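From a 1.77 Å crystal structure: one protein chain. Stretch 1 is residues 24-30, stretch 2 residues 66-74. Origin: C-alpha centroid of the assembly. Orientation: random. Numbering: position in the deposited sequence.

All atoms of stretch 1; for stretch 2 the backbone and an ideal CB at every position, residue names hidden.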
# COMPACT_ATOMS: atom_id res chain seq x y z
N GLY A 24 -14.78 12.34 -1.40
CA GLY A 24 -15.15 13.16 -2.53
C GLY A 24 -15.21 12.43 -3.85
O GLY A 24 -15.11 13.06 -4.90
N ASN A 25 -15.34 11.10 -3.81
CA ASN A 25 -15.50 10.27 -5.01
C ASN A 25 -14.28 10.30 -5.92
O ASN A 25 -14.39 10.07 -7.12
CB ASN A 25 -16.75 10.66 -5.80
CG ASN A 25 -18.03 10.31 -5.08
OD1 ASN A 25 -18.10 9.32 -4.35
ND2 ASN A 25 -19.07 11.12 -5.28
N VAL A 26 -13.10 10.58 -5.37
CA VAL A 26 -11.90 10.67 -6.20
C VAL A 26 -11.40 9.27 -6.50
O VAL A 26 -11.84 8.29 -5.89
CB VAL A 26 -10.78 11.50 -5.54
CG1 VAL A 26 -11.22 12.95 -5.36
CG2 VAL A 26 -10.34 10.87 -4.22
N SER A 27 -10.48 9.17 -7.45
CA SER A 27 -9.78 7.94 -7.76
C SER A 27 -8.28 8.16 -7.58
O SER A 27 -7.79 9.28 -7.70
CB SER A 27 -10.06 7.48 -9.20
OG SER A 27 -11.42 7.12 -9.35
N HIS A 28 -7.55 7.09 -7.30
CA HIS A 28 -6.12 7.22 -7.12
C HIS A 28 -5.44 5.91 -7.48
O HIS A 28 -6.09 4.88 -7.67
CB HIS A 28 -5.77 7.67 -5.70
CG HIS A 28 -6.63 7.05 -4.64
ND1 HIS A 28 -6.63 5.70 -4.37
CD2 HIS A 28 -7.52 7.61 -3.79
CE1 HIS A 28 -7.49 5.45 -3.39
NE2 HIS A 28 -8.04 6.59 -3.02
N THR A 29 -4.11 5.97 -7.59
CA THR A 29 -3.40 4.78 -8.05
C THR A 29 -3.39 3.68 -7.00
O THR A 29 -3.36 2.49 -7.37
CB THR A 29 -1.98 5.15 -8.49
OG1 THR A 29 -1.34 5.95 -7.48
CG2 THR A 29 -2.05 5.96 -9.76
N GLU A 30 -3.45 4.03 -5.72
CA GLU A 30 -3.70 3.01 -4.70
C GLU A 30 -5.00 2.27 -4.98
O GLU A 30 -5.05 1.03 -4.95
CB GLU A 30 -3.74 3.65 -3.31
CG GLU A 30 -4.33 2.73 -2.26
CD GLU A 30 -4.70 3.44 -0.97
OE1 GLU A 30 -3.79 4.00 -0.32
OE2 GLU A 30 -5.90 3.45 -0.61
N UNK A 66 5.56 6.46 -14.86
CA UNK A 66 4.78 6.22 -13.65
C UNK A 66 3.38 6.81 -13.87
O UNK A 66 2.95 7.01 -15.00
CB UNK A 66 5.46 6.83 -12.42
N UNK A 67 2.65 7.08 -12.79
CA UNK A 67 1.26 7.49 -12.92
C UNK A 67 0.97 8.68 -12.02
O UNK A 67 1.34 8.67 -10.84
CB UNK A 67 0.32 6.33 -12.59
N UNK A 68 0.29 9.69 -12.56
CA UNK A 68 -0.31 10.72 -11.71
C UNK A 68 -1.20 10.05 -10.66
O UNK A 68 -2.00 9.17 -10.98
CB UNK A 68 -1.11 11.72 -12.54
N UNK A 69 -1.04 10.45 -9.40
CA UNK A 69 -1.57 9.61 -8.33
C UNK A 69 -3.06 9.80 -8.07
O UNK A 69 -3.69 8.89 -7.55
CB UNK A 69 -0.80 9.89 -7.04
N UNK A 70 -3.64 10.95 -8.42
CA UNK A 70 -4.99 11.28 -7.99
C UNK A 70 -5.81 11.83 -9.15
O UNK A 70 -5.31 12.60 -9.97
CB UNK A 70 -4.95 12.29 -6.84
N UNK A 71 -7.09 11.45 -9.19
CA UNK A 71 -8.02 11.89 -10.22
C UNK A 71 -9.27 12.43 -9.53
O UNK A 71 -9.98 11.67 -8.85
CB UNK A 71 -8.36 10.75 -11.18
N UNK A 72 -9.53 13.73 -9.68
CA UNK A 72 -10.70 14.36 -9.07
C UNK A 72 -11.70 14.73 -10.16
O UNK A 72 -11.50 15.72 -10.88
CB UNK A 72 -10.30 15.60 -8.26
N UNK A 73 -12.80 13.98 -10.31
CA UNK A 73 -13.68 14.19 -11.47
C UNK A 73 -14.46 15.50 -11.44
O UNK A 73 -14.95 15.93 -12.49
CB UNK A 73 -14.67 13.03 -11.57
N UNK A 74 -14.58 16.15 -10.28
CA UNK A 74 -15.29 17.43 -10.22
C UNK A 74 -14.35 18.62 -10.36
O UNK A 74 -14.83 19.76 -10.46
CB UNK A 74 -16.06 17.54 -8.90

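The two stretches run in nearly opposite directions. They pair as a short antiparallel ladder at Ser27, His28 and positions 70 and 71.

Position 66 lies beyond the reach of stretch 1, so the visible atoms set no preference. It is Leu66.

At position 67 CA-to-CB points toward stretch 1, and the ideal CB lies 3.7 Å from Thr29 CG2. An apolar residue would suit that methyl; many would do. The residue is Phe67. Its CB meets the methyl, while the ring leads away. A water joins the Phe67 carbonyl to the Thr29 hydroxyl: it donates to Phe67 O (2.7 Å) and hydrogen-bonds Thr29 OG1 (2.9 Å).

Position 68 points sideways, with nothing of stretch 1 near its CB. Almost any residue fits. It is Tyr68, whose ring leads away; Tyr68 O touches Thr29 CG2 at 3.4 Å.

At position 69 Thr29 N donates to the carbonyl O at 3.0 Å, and any residue could accept this bond. The ideal CB is 4.0 Å from Thr29 OG1 and points sideways, with room for a small or a large side chain. Trp69 is found. Its ring meets His28 obliquely, with Trp69 CE3 4.2 Å from His28 CB.

Position 70 is a non-hydrogen-bonded partner of His28, and its CB is on the same face of the sheet as that of His28. The extended backbone suits beta-branched, aromatic or long side chains. Val26 CG1 lies further along. The residue is Arg70, extended with chi1 to chi3 all t. One face of its guanidinium covers Val26 CG1, with NH2 at 3.6 Å.

Position 71 pairs with Ser27. Its N donates to Ser27 O at 2.7 Å, and its O accepts from Ser27 N at 2.9 Å. CB shares a face with the small Ser27 side chain, so many strand-forming residues fit. Tyr71 has CB 4.2 Å from Ser27 CB, and its ring leads away.

At position 72 the ideal CB is 4.0 Å from Val26 CG1. Gly24 O is an acceptor 6.4 Å from the ideal CB, within reach through a water. Apolar or small polar residues are plausible. Asn72 places OD1 3.9 Å from Val26 CG1. One water donates to both Asn72 OD1 (2.5 Å) and Gly24 O (2.9 Å).

At position 73 CB points sideways, 5.4 Å from Asn25 O, and phi is -70°. Proline fits, since no bond to stretch 1 needs its N-H, but many residues would. Pro73 rests CD 3.8 Å from Asn25 O.

At position 74 CB points sideways, with nothing of stretch 1 within 5.5 Å, so almost any residue fits. It is Val74. Val74 N makes a weak hydrogen bond to Asn72 OD1 (3.3 Å).

Stretch 2 66-74: LFYWRYNPV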
# COMPACT_ATOMS: atom_id res chain seq x y z
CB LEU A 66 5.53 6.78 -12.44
CG LEU A 66 6.89 6.11 -12.20
CD1 LEU A 66 7.66 6.85 -11.12
CD2 LEU A 66 6.66 4.66 -11.80
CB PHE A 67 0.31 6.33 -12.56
CG PHE A 67 0.54 5.10 -13.39
CD1 PHE A 67 1.47 4.14 -13.00
CD2 PHE A 67 -0.15 4.91 -14.58
CE1 PHE A 67 1.69 3.01 -13.79
CE2 PHE A 67 0.07 3.78 -15.36
CZ PHE A 67 0.99 2.84 -14.97
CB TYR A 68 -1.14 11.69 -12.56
CG TYR A 68 -0.38 12.26 -13.73
CD1 TYR A 68 0.85 12.88 -13.55
CD2 TYR A 68 -0.90 12.19 -15.02
CE1 TYR A 68 1.54 13.41 -14.62
CE2 TYR A 68 -0.21 12.72 -16.09
CZ TYR A 68 1.01 13.33 -15.89
OH TYR A 68 1.71 13.85 -16.96
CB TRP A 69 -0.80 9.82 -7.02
CG TRP A 69 -1.18 11.08 -6.28
CD1 TRP A 69 -0.77 12.35 -6.56
CD2 TRP A 69 -2.01 11.17 -5.11
NE1 TRP A 69 -1.31 13.23 -5.64
CE2 TRP A 69 -2.07 12.53 -4.74
CE3 TRP A 69 -2.72 10.23 -4.34
CZ2 TRP A 69 -2.81 12.98 -3.65
CZ3 TRP A 69 -3.45 10.68 -3.25
CH2 TRP A 69 -3.48 12.04 -2.91
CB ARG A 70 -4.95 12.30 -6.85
CG ARG A 70 -6.29 12.57 -6.18
CD ARG A 70 -6.04 13.44 -4.94
NE ARG A 70 -7.26 13.95 -4.32
CZ ARG A 70 -7.89 15.05 -4.72
NH1 ARG A 70 -7.43 15.73 -5.76
NH2 ARG A 70 -8.99 15.46 -4.10
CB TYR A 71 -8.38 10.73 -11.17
CG TYR A 71 -9.33 11.11 -12.29
CD1 TYR A 71 -8.85 11.63 -13.48
CD2 TYR A 71 -10.70 10.93 -12.15
CE1 TYR A 71 -9.71 11.97 -14.51
CE2 TYR A 71 -11.57 11.26 -13.18
CZ TYR A 71 -11.07 11.78 -14.35
OH TYR A 71 -11.93 12.11 -15.38
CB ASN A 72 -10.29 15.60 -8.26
CG ASN A 72 -11.47 16.23 -7.52
OD1 ASN A 72 -12.60 15.77 -7.63
ND2 ASN A 72 -11.19 17.28 -6.75
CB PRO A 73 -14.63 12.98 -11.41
CG PRO A 73 -14.67 12.61 -9.96
CD PRO A 73 -13.28 12.90 -9.43
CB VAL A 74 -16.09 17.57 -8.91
CG1 VAL A 74 -16.89 16.32 -8.64
CG2 VAL A 74 -15.16 17.90 -7.74
O HOH W 1 -13.90 15.64 -5.47
O HOH W 2 1.04 7.06 -8.73
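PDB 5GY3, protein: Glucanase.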